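Local atomic coordinates of FERM, ARHGEF and pleckstrin domain-containing protein 2 (Mus musculus, PDB entry 4GYV), a protein that acts as a guanine nucleotide exchange factor that activates the small GTPase RAC1 and takes part in semaphorin signalling and actin remodelling. Residues Phe105-Thr117 with Val191-Leu205. Sequence-based numbering, arbitrary orientation.
Sequences FTSYFQRHDEVLT and VTTELQQSLTRLENL
Gln110 bends at chi2 and lays its carboxamide across Leu195, bringing NE2 to Ser198 OG at 3.0 Å; the bond is nearly straight (169°), with the hydroxyl almost in the amide plane. Gln110 NE2 also makes a weak bond to the backbone Glu194 O (3.4 Å). Ser198 OG also lies 3.3 Å from Asp113 OD1, and its proton may serve either that oxygen or Gln110 O, weakly in both cases. Asp113 OD2 reaches Arg201 NE in a long salt bridge, carboxylate and guanidinium planes 27° apart. Beside this polar row, Leu195 CD1 meets Phe109 CB at 3.7 Å, and Leu202 lies against the backbone and CB of Asp113. Leu116 and Leu205 come tip to tip, CD2 to CD1 3.7 Å, while Thr117 CG2 abuts the same Leu205 methyl. A leucine in place of Gln110 would probably leave Ser198 OG and Glu194 O without their amide donor. Within this all-helical DH domain, helix segments 112-117 and 196-205 run in the same general direction, 29° apart. The contact thus pairs a leucine-lined seam with a serine-centred polar network of mostly weak bonds along one margin.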
ATOM      1  N   PHE A 105     -21.351  -4.859  18.545  1.00 65.26           N
ATOM      2  CA  PHE A 105     -20.612  -3.610  18.374  1.00 60.11           C
ATOM      3  C   PHE A 105     -21.508  -2.392  18.144  1.00 67.24           C
ATOM      4  O   PHE A 105     -21.002  -1.291  17.978  1.00 73.93           O
ATOM      5  CB  PHE A 105     -19.658  -3.725  17.184  1.00 52.38           C
ATOM      6  CG  PHE A 105     -18.475  -4.595  17.444  1.00 54.19           C
ATOM      7  CD1 PHE A 105     -18.586  -5.967  17.400  1.00 59.72           C
ATOM      8  CD2 PHE A 105     -17.243  -4.043  17.738  1.00 59.38           C
ATOM      9  CE1 PHE A 105     -17.490  -6.776  17.647  1.00 59.92           C
ATOM     10  CE2 PHE A 105     -16.139  -4.852  17.986  1.00 56.09           C
ATOM     11  CZ  PHE A 105     -16.271  -6.221  17.938  1.00 53.62           C
ATOM     12  N   THR A 106     -22.824  -2.587  18.102  1.00 66.17           N
ATOM     13  CA  THR A 106     -23.744  -1.500  17.795  1.00 64.41           C
ATOM     14  C   THR A 106     -23.632  -0.351  18.807  1.00 68.65           C
ATOM     15  O   THR A 106     -23.835   0.817  18.459  1.00 66.27           O
ATOM     16  CB  THR A 106     -25.181  -2.002  17.753  1.00 71.52           C
ATOM     17  OG1 THR A 106     -25.467  -2.677  18.978  1.00 98.25           O
ATOM     18  CG2 THR A 106     -25.340  -2.985  16.659  1.00 73.26           C
ATOM     19  N   SER A 107     -23.298  -0.693  20.053  1.00 62.74           N
ATOM     20  CA  SER A 107     -23.116   0.291  21.112  1.00 60.09           C
ATOM     21  C   SER A 107     -22.148   1.393  20.679  1.00 66.88           C
ATOM     22  O   SER A 107     -22.352   2.575  20.944  1.00 66.14           O
ATOM     23  CB  SER A 107     -22.552  -0.395  22.349  1.00 62.50           C
ATOM     24  OG  SER A 107     -22.653  -1.797  22.209  1.00 88.32           O
ATOM     25  N   TYR A 108     -21.074   0.999  20.024  1.00 60.73           N
ATOM     26  CA  TYR A 108     -20.056   1.957  19.695  1.00 63.45           C
ATOM     27  C   TYR A 108     -20.544   2.861  18.582  1.00 67.63           C
ATOM     28  O   TYR A 108     -20.408   4.082  18.666  1.00 74.72           O
ATOM     29  CB  TYR A 108     -18.781   1.236  19.282  1.00 59.23           C
ATOM     30  CG  TYR A 108     -18.286   0.273  20.318  1.00 53.07           C
ATOM     31  CD1 TYR A 108     -17.864   0.728  21.540  1.00 60.59           C
ATOM     32  CD2 TYR A 108     -18.209  -1.085  20.065  1.00 54.54           C
ATOM     33  CE1 TYR A 108     -17.401  -0.133  22.501  1.00 64.15           C
ATOM     34  CE2 TYR A 108     -17.739  -1.963  21.028  1.00 53.71           C
ATOM     35  CZ  TYR A 108     -17.344  -1.470  22.249  1.00 57.07           C
ATOM     36  OH  TYR A 108     -16.866  -2.284  23.241  1.00 61.36           O
ATOM     37  N   PHE A 109     -21.104   2.258  17.539  1.00 57.65           N
ATOM     38  CA  PHE A 109     -21.582   3.029  16.400  1.00 59.28           C
ATOM     39  C   PHE A 109     -22.607   4.039  16.898  1.00 57.50           C
ATOM     40  O   PHE A 109     -22.630   5.192  16.485  1.00 59.13           O
ATOM     41  CB  PHE A 109     -22.204   2.108  15.349  1.00 58.19           C
ATOM     42  CG  PHE A 109     -21.205   1.259  14.627  1.00 54.89           C
ATOM     43  CD1 PHE A 109     -20.460   1.780  13.581  1.00 55.12           C
ATOM     44  CD2 PHE A 109     -21.007  -0.061  14.987  1.00 54.02           C
ATOM     45  CE1 PHE A 109     -19.522   0.998  12.910  1.00 51.16           C
ATOM     46  CE2 PHE A 109     -20.071  -0.844  14.319  1.00 50.77           C
ATOM     47  CZ  PHE A 109     -19.325  -0.307  13.286  1.00 47.74           C
ATOM     48  N   GLN A 110     -23.429   3.595  17.828  1.00 59.69           N
ATOM     49  CA  GLN A 110     -24.476   4.423  18.394  1.00 64.23           C
ATOM     50  C   GLN A 110     -23.947   5.697  19.053  1.00 59.85           C
ATOM     51  O   GLN A 110     -24.679   6.662  19.190  1.00 73.94           O
ATOM     52  CB  GLN A 110     -25.263   3.611  19.416  1.00 72.53           C
ATOM     53  CG  GLN A 110     -26.637   4.100  19.634  1.00 84.71           C
ATOM     54  CD  GLN A 110     -27.622   3.329  18.817  1.00100.37           C
ATOM     55  OE1 GLN A 110     -27.888   2.162  19.110  1.00103.57           O
ATOM     56  NE2 GLN A 110     -28.179   3.965  17.775  1.00108.29           N
ATOM     57  N   ARG A 111     -22.685   5.711  19.466  1.00 58.93           N
ATOM     58  CA  ARG A 111     -22.143   6.892  20.141  1.00 61.76           C
ATOM     59  C   ARG A 111     -21.446   7.868  19.189  1.00 59.44           C
ATOM     60  O   ARG A 111     -21.020   8.942  19.603  1.00 65.24           O
ATOM     61  CB  ARG A 111     -21.244   6.514  21.337  1.00 52.74           C
ATOM     62  CG  ARG A 111     -22.032   6.017  22.534  1.00 60.95           C
ATOM     63  CD  ARG A 111     -21.151   5.463  23.639  1.00 84.94           C
ATOM     64  NE  ARG A 111     -21.941   4.876  24.729  1.00113.45           N
ATOM     65  CZ  ARG A 111     -22.616   5.585  25.644  1.00122.15           C
ATOM     66  NH1 ARG A 111     -23.304   4.969  26.614  1.00114.15           N
ATOM     67  NH2 ARG A 111     -22.603   6.917  25.595  1.00123.03           N
ATOM     68  N   HIS A 112     -21.368   7.516  17.911  1.00 55.66           N
ATOM     69  CA  HIS A 112     -20.609   8.328  16.963  1.00 53.01           C
ATOM     70  C   HIS A 112     -21.131   9.730  16.760  1.00 59.24           C
ATOM     71  O   HIS A 112     -20.348  10.657  16.677  1.00 67.57           O
ATOM     72  CB  HIS A 112     -20.440   7.628  15.618  1.00 48.74           C
ATOM     73  CG  HIS A 112     -19.493   6.468  15.662  1.00 47.73           C
ATOM     74  ND1 HIS A 112     -19.175   5.723  14.550  1.00 54.59           N
ATOM     75  CD2 HIS A 112     -18.811   5.918  16.693  1.00 47.90           C
ATOM     76  CE1 HIS A 112     -18.326   4.771  14.893  1.00 53.53           C
ATOM     77  NE2 HIS A 112     -18.081   4.874  16.186  1.00 50.78           N
ATOM     78  N   ASP A 113     -22.441   9.902  16.686  1.00 65.03           N
ATOM     79  CA  ASP A 113     -22.989  11.243  16.511  1.00 68.80           C
ATOM     80  C   ASP A 113     -22.701  12.093  17.744  1.00 71.48           C
ATOM     81  O   ASP A 113     -22.535  13.319  17.665  1.00 70.93           O
ATOM     82  CB  ASP A 113     -24.487  11.171  16.253  1.00 76.24           C
ATOM     83  CG  ASP A 113     -25.231  10.488  17.378  1.00 90.86           C
ATOM     84  OD1 ASP A 113     -25.113   9.246  17.495  1.00100.88           O
ATOM     85  OD2 ASP A 113     -25.929  11.192  18.140  1.00 93.28           O
ATOM     86  N   GLU A 114     -22.633  11.427  18.889  1.00 65.52           N
ATOM     87  CA  GLU A 114     -22.274  12.082  20.134  1.00 62.38           C
ATOM     88  C   GLU A 114     -20.781  12.451  20.127  1.00 61.92           C
ATOM     89  O   GLU A 114     -20.416  13.569  20.480  1.00 59.44           O
ATOM     90  CB  GLU A 114     -22.643  11.171  21.297  1.00 63.41           C
ATOM     91  CG  GLU A 114     -22.056  11.540  22.632  1.00 85.09           C
ATOM     92  CD  GLU A 114     -22.286  10.451  23.687  1.00104.04           C
ATOM     93  OE1 GLU A 114     -21.766  10.611  24.818  1.00107.87           O
ATOM     94  OE2 GLU A 114     -22.985   9.446  23.382  1.00106.38           O
ATOM     95  N   VAL A 115     -19.928  11.518  19.703  1.00 58.74           N
ATOM     96  CA  VAL A 115     -18.495  11.771  19.567  1.00 56.76           C
ATOM     97  C   VAL A 115     -18.268  12.989  18.685  1.00 59.58           C
ATOM     98  O   VAL A 115     -17.446  13.861  18.954  1.00 66.92           O
ATOM     99  CB  VAL A 115     -17.780  10.567  18.908  1.00 55.74           C
ATOM    100  CG1 VAL A 115     -16.405  10.982  18.350  1.00 46.01           C
ATOM    101  CG2 VAL A 115     -17.649   9.413  19.898  1.00 57.39           C
ATOM    102  N   LEU A 116     -19.034  13.043  17.620  1.00 60.75           N
ATOM    103  CA  LEU A 116     -18.927  14.127  16.683  1.00 58.28           C
ATOM    104  C   LEU A 116     -19.331  15.478  17.292  1.00 67.49           C
ATOM    105  O   LEU A 116     -18.559  16.430  17.195  1.00 73.85           O
ATOM    106  CB  LEU A 116     -19.766  13.802  15.469  1.00 50.95           C
ATOM    107  CG  LEU A 116     -19.579  14.734  14.301  1.00 63.30           C
ATOM    108  CD1 LEU A 116     -18.112  14.787  13.940  1.00 61.57           C
ATOM    109  CD2 LEU A 116     -20.402  14.164  13.173  1.00 74.62           C
ATOM    110  N   THR A 117     -20.511  15.576  17.917  1.00 55.20           N
ATOM    111  CA  THR A 117     -20.927  16.871  18.446  1.00 68.93           C
ATOM    112  C   THR A 117     -19.925  17.362  19.495  1.00 74.94           C
ATOM    113  O   THR A 117     -19.642  18.557  19.598  1.00 78.51           O
ATOM    114  CB  THR A 117     -22.352  16.879  19.086  1.00 71.98           C
ATOM    115  OG1 THR A 117     -22.354  16.069  20.254  1.00 85.21           O
ATOM    116  CG2 THR A 117     -23.401  16.368  18.153  1.00 58.21           C
ATOM    117  N   VAL A 191     -29.082  -4.533  12.309  1.00 70.83           N
ATOM    118  CA  VAL A 191     -28.133  -3.553  12.806  1.00 67.66           C
ATOM    119  C   VAL A 191     -28.444  -2.155  12.283  1.00 73.71           C
ATOM    120  O   VAL A 191     -28.539  -1.206  13.055  1.00 74.51           O
ATOM    121  CB  VAL A 191     -26.701  -3.928  12.440  1.00 59.28           C
ATOM    122  CG1 VAL A 191     -25.749  -2.799  12.814  1.00 54.09           C
ATOM    123  CG2 VAL A 191     -26.313  -5.194  13.153  1.00 60.16           C
ATOM    124  N   THR A 192     -28.603  -2.028  10.972  1.00 67.09           N
ATOM    125  CA  THR A 192     -28.896  -0.728  10.401  1.00 60.60           C
ATOM    126  C   THR A 192     -30.215  -0.180  10.957  1.00 74.56           C
ATOM    127  O   THR A 192     -30.319   0.997  11.269  1.00 84.42           O
ATOM    128  CB  THR A 192     -28.925  -0.771   8.871  1.00 57.99           C
ATOM    129  OG1 THR A 192     -29.898  -1.720   8.437  1.00 80.03           O
ATOM    130  CG2 THR A 192     -27.590  -1.184   8.333  1.00 58.20           C
ATOM    131  N   THR A 193     -31.220  -1.029  11.101  1.00 73.21           N
ATOM    132  CA  THR A 193     -32.450  -0.569  11.724  1.00 83.29           C
ATOM    133  C   THR A 193     -32.241   0.001  13.137  1.00 86.00           C
ATOM    134  O   THR A 193     -32.833   1.008  13.498  1.00 86.21           O
ATOM    135  CB  THR A 193     -33.492  -1.680  11.789  1.00 87.07           C
ATOM    136  OG1 THR A 193     -33.755  -2.142  10.465  1.00 91.27           O
ATOM    137  CG2 THR A 193     -34.759  -1.161  12.390  1.00 68.19           C
ATOM    138  N   GLU A 194     -31.397  -0.641  13.933  1.00 88.02           N
ATOM    139  CA  GLU A 194     -31.168  -0.179  15.291  1.00 82.48           C
ATOM    140  C   GLU A 194     -30.380   1.115  15.284  1.00 78.08           C
ATOM    141  O   GLU A 194     -30.448   1.909  16.218  1.00 91.48           O
ATOM    142  CB  GLU A 194     -30.420  -1.223  16.110  1.00 83.70           C
ATOM    143  CG  GLU A 194     -30.343  -0.865  17.577  1.00 97.58           C
ATOM    144  CD  GLU A 194     -29.442  -1.782  18.361  1.00111.15           C
ATOM    145  OE1 GLU A 194     -29.511  -1.755  19.609  1.00112.15           O
ATOM    146  OE2 GLU A 194     -28.661  -2.526  17.728  1.00119.97           O
ATOM    147  N   LEU A 195     -29.631   1.335  14.223  1.00 67.53           N
ATOM    148  CA  LEU A 195     -28.796   2.514  14.160  1.00 67.02           C
ATOM    149  C   LEU A 195     -29.455   3.612  13.344  1.00 75.81           C
ATOM    150  O   LEU A 195     -28.849   4.649  13.117  1.00 84.47           O
ATOM    151  CB  LEU A 195     -27.435   2.173  13.553  1.00 61.93           C
ATOM    152  CG  LEU A 195     -26.467   1.317  14.371  1.00 64.23           C
ATOM    153  CD1 LEU A 195     -25.261   0.979  13.543  1.00 60.45           C
ATOM    154  CD2 LEU A 195     -26.028   2.025  15.635  1.00 67.52           C
ATOM    155  N   GLN A 196     -30.689   3.385  12.905  1.00 77.76           N
ATOM    156  CA  GLN A 196     -31.377   4.347  12.036  1.00 80.87           C
ATOM    157  C   GLN A 196     -31.347   5.753  12.617  1.00 80.25           C
ATOM    158  O   GLN A 196     -30.967   6.708  11.931  1.00 78.25           O
ATOM    159  CB  GLN A 196     -32.823   3.907  11.744  1.00 83.77           C
ATOM    160  CG  GLN A 196     -33.528   4.693  10.644  1.00 88.82           C
ATOM    161  CD  GLN A 196     -32.709   4.811   9.356  1.00104.16           C
ATOM    162  OE1 GLN A 196     -32.518   5.916   8.827  1.00101.84           O
ATOM    163  NE2 GLN A 196     -32.234   3.670   8.834  1.00111.22           N
ATOM    164  N   GLN A 197     -31.712   5.866  13.890  1.00 81.57           N
ATOM    165  CA  GLN A 197     -31.755   7.162  14.549  1.00 85.14           C
ATOM    166  C   GLN A 197     -30.393   7.825  14.457  1.00 79.79           C
ATOM    167  O   GLN A 197     -30.292   8.977  14.031  1.00 78.91           O
ATOM    168  CB  GLN A 197     -32.172   7.013  16.009  1.00 96.49           C
ATOM    169  CG  GLN A 197     -33.277   7.958  16.464  1.00108.12           C
ATOM    170  CD  GLN A 197     -33.638   7.759  17.936  1.00123.64           C
ATOM    171  OE1 GLN A 197     -32.797   7.352  18.750  1.00125.97           O
ATOM    172  NE2 GLN A 197     -34.895   8.035  18.281  1.00128.74           N
ATOM    173  N   SER A 198     -29.351   7.084  14.835  1.00 74.72           N
ATOM    174  CA  SER A 198     -27.995   7.617  14.870  1.00 68.97           C
ATOM    175  C   SER A 198     -27.514   7.947  13.471  1.00 67.92           C
ATOM    176  O   SER A 198     -26.760   8.905  13.262  1.00 63.64           O
ATOM    177  CB  SER A 198     -27.034   6.630  15.543  1.00 74.72           C
ATOM    178  OG  SER A 198     -27.167   6.675  16.952  1.00 91.38           O
ATOM    179  N   LEU A 199     -27.946   7.138  12.513  1.00 77.62           N
ATOM    180  CA  LEU A 199     -27.601   7.354  11.116  1.00 83.72           C
ATOM    181  C   LEU A 199     -28.094   8.740  10.681  1.00 86.33           C
ATOM    182  O   LEU A 199     -27.267   9.592  10.323  1.00 85.01           O
ATOM    183  CB  LEU A 199     -28.183   6.236  10.233  1.00 89.81           C
ATOM    184  CG  LEU A 199     -28.203   6.395   8.702  1.00 81.27           C
ATOM    185  CD1 LEU A 199     -26.793   6.469   8.134  1.00 64.27           C
ATOM    186  CD2 LEU A 199     -29.030   5.280   8.025  1.00 77.77           C
ATOM    187  N   THR A 200     -29.416   8.980  10.752  1.00 69.86           N
ATOM    188  CA  THR A 200     -29.949  10.259  10.281  1.00 69.39           C
ATOM    189  C   THR A 200     -29.425  11.420  11.116  1.00 74.89           C
ATOM    190  O   THR A 200     -29.338  12.544  10.633  1.00 85.24           O
ATOM    191  CB  THR A 200     -31.524  10.340  10.167  1.00 81.83           C
ATOM    192  OG1 THR A 200     -32.097  10.627  11.435  1.00 72.09           O
ATOM    193  CG2 THR A 200     -32.157   9.062   9.596  1.00 91.61           C
ATOM    194  N   ARG A 201     -29.060  11.156  12.363  1.00 73.15           N
ATOM    195  CA  ARG A 201     -28.486  12.204  13.187  1.00 68.63           C
ATOM    196  C   ARG A 201     -27.147  12.609  12.585  1.00 72.42           C
ATOM    197  O   ARG A 201     -26.806  13.791  12.547  1.00 77.64           O
ATOM    198  CB  ARG A 201     -28.323  11.731  14.623  1.00 67.94           C
ATOM    199  CG  ARG A 201     -28.592  12.788  15.670  1.00 80.02           C
ATOM    200  CD  ARG A 201     -29.721  12.345  16.594  1.00 98.28           C
ATOM    201  NE  ARG A 201     -29.478  11.020  17.172  1.00110.40           N
ATOM    202  CZ  ARG A 201     -30.308  10.384  18.000  1.00114.65           C
ATOM    203  NH1 ARG A 201     -31.455  10.950  18.369  1.00107.34           N
ATOM    204  NH2 ARG A 201     -29.987   9.174  18.461  1.00116.34           N
ATOM    205  N   LEU A 202     -26.410  11.618  12.082  1.00 72.09           N
ATOM    206  CA  LEU A 202     -25.088  11.847  11.504  1.00 66.75           C
ATOM    207  C   LEU A 202     -25.186  12.525  10.134  1.00 69.93           C
ATOM    208  O   LEU A 202     -24.447  13.465   9.855  1.00 66.12           O
ATOM    209  CB  LEU A 202     -24.298  10.536  11.436  1.00 62.39           C
ATOM    210  CG  LEU A 202     -23.561  10.111  12.723  1.00 62.52           C
ATOM    211  CD1 LEU A 202     -23.319   8.613  12.733  1.00 59.01           C
ATOM    212  CD2 LEU A 202     -22.234  10.857  12.959  1.00 51.75           C
ATOM    213  N   GLU A 203     -26.107  12.059   9.294  1.00 73.61           N
ATOM    214  CA  GLU A 203     -26.480  12.787   8.082  1.00 77.25           C
ATOM    215  C   GLU A 203     -26.726  14.281   8.401  1.00 80.33           C
ATOM    216  O   GLU A 203     -25.999  15.146   7.903  1.00 81.37           O
ATOM    217  CB  GLU A 203     -27.724  12.156   7.419  1.00 84.89           C
ATOM    218  CG  GLU A 203     -27.505  10.777   6.743  1.00 62.40           C
ATOM    219  CD  GLU A 203     -28.809  10.078   6.265  1.00101.45           C
ATOM    220  OE1 GLU A 203     -29.916  10.655   6.363  1.00 97.13           O
ATOM    221  OE2 GLU A 203     -28.722   8.928   5.783  1.00105.00           O
ATOM    222  N   ASN A 204     -27.716  14.578   9.251  1.00 71.62           N
ATOM    223  CA  ASN A 204     -28.027  15.967   9.616  1.00 70.08           C
ATOM    224  C   ASN A 204     -26.816  16.772  10.084  1.00 71.36           C
ATOM    225  O   ASN A 204     -26.617  17.922   9.666  1.00 67.52           O
ATOM    226  CB  ASN A 204     -29.124  16.036  10.667  1.00 66.50           C
ATOM    227  CG  ASN A 204     -30.441  15.491  10.166  1.00 77.00           C
ATOM    228  OD1 ASN A 204     -30.529  15.005   9.040  1.00 84.53           O
ATOM    229  ND2 ASN A 204     -31.473  15.549  11.007  1.00 77.47           N
ATOM    230  N   LEU A 205     -25.996  16.162  10.932  1.00 62.13           N
ATOM    231  CA  LEU A 205     -24.760  16.803  11.362  1.00 66.54           C
ATOM    232  C   LEU A 205     -23.796  17.192  10.250  1.00 70.26           C
ATOM    233  O   LEU A 205     -23.201  18.272  10.311  1.00 69.41           O
ATOM    234  CB  LEU A 205     -24.015  15.932  12.359  1.00 69.45           C
ATOM    235  CG  LEU A 205     -24.468  16.219  13.781  1.00 70.86           C
ATOM    236  CD1 LEU A 205     -23.521  15.524  14.745  1.00 69.14           C
ATOM    237  CD2 LEU A 205     -24.547  17.732  14.034  1.00 58.38           C
TER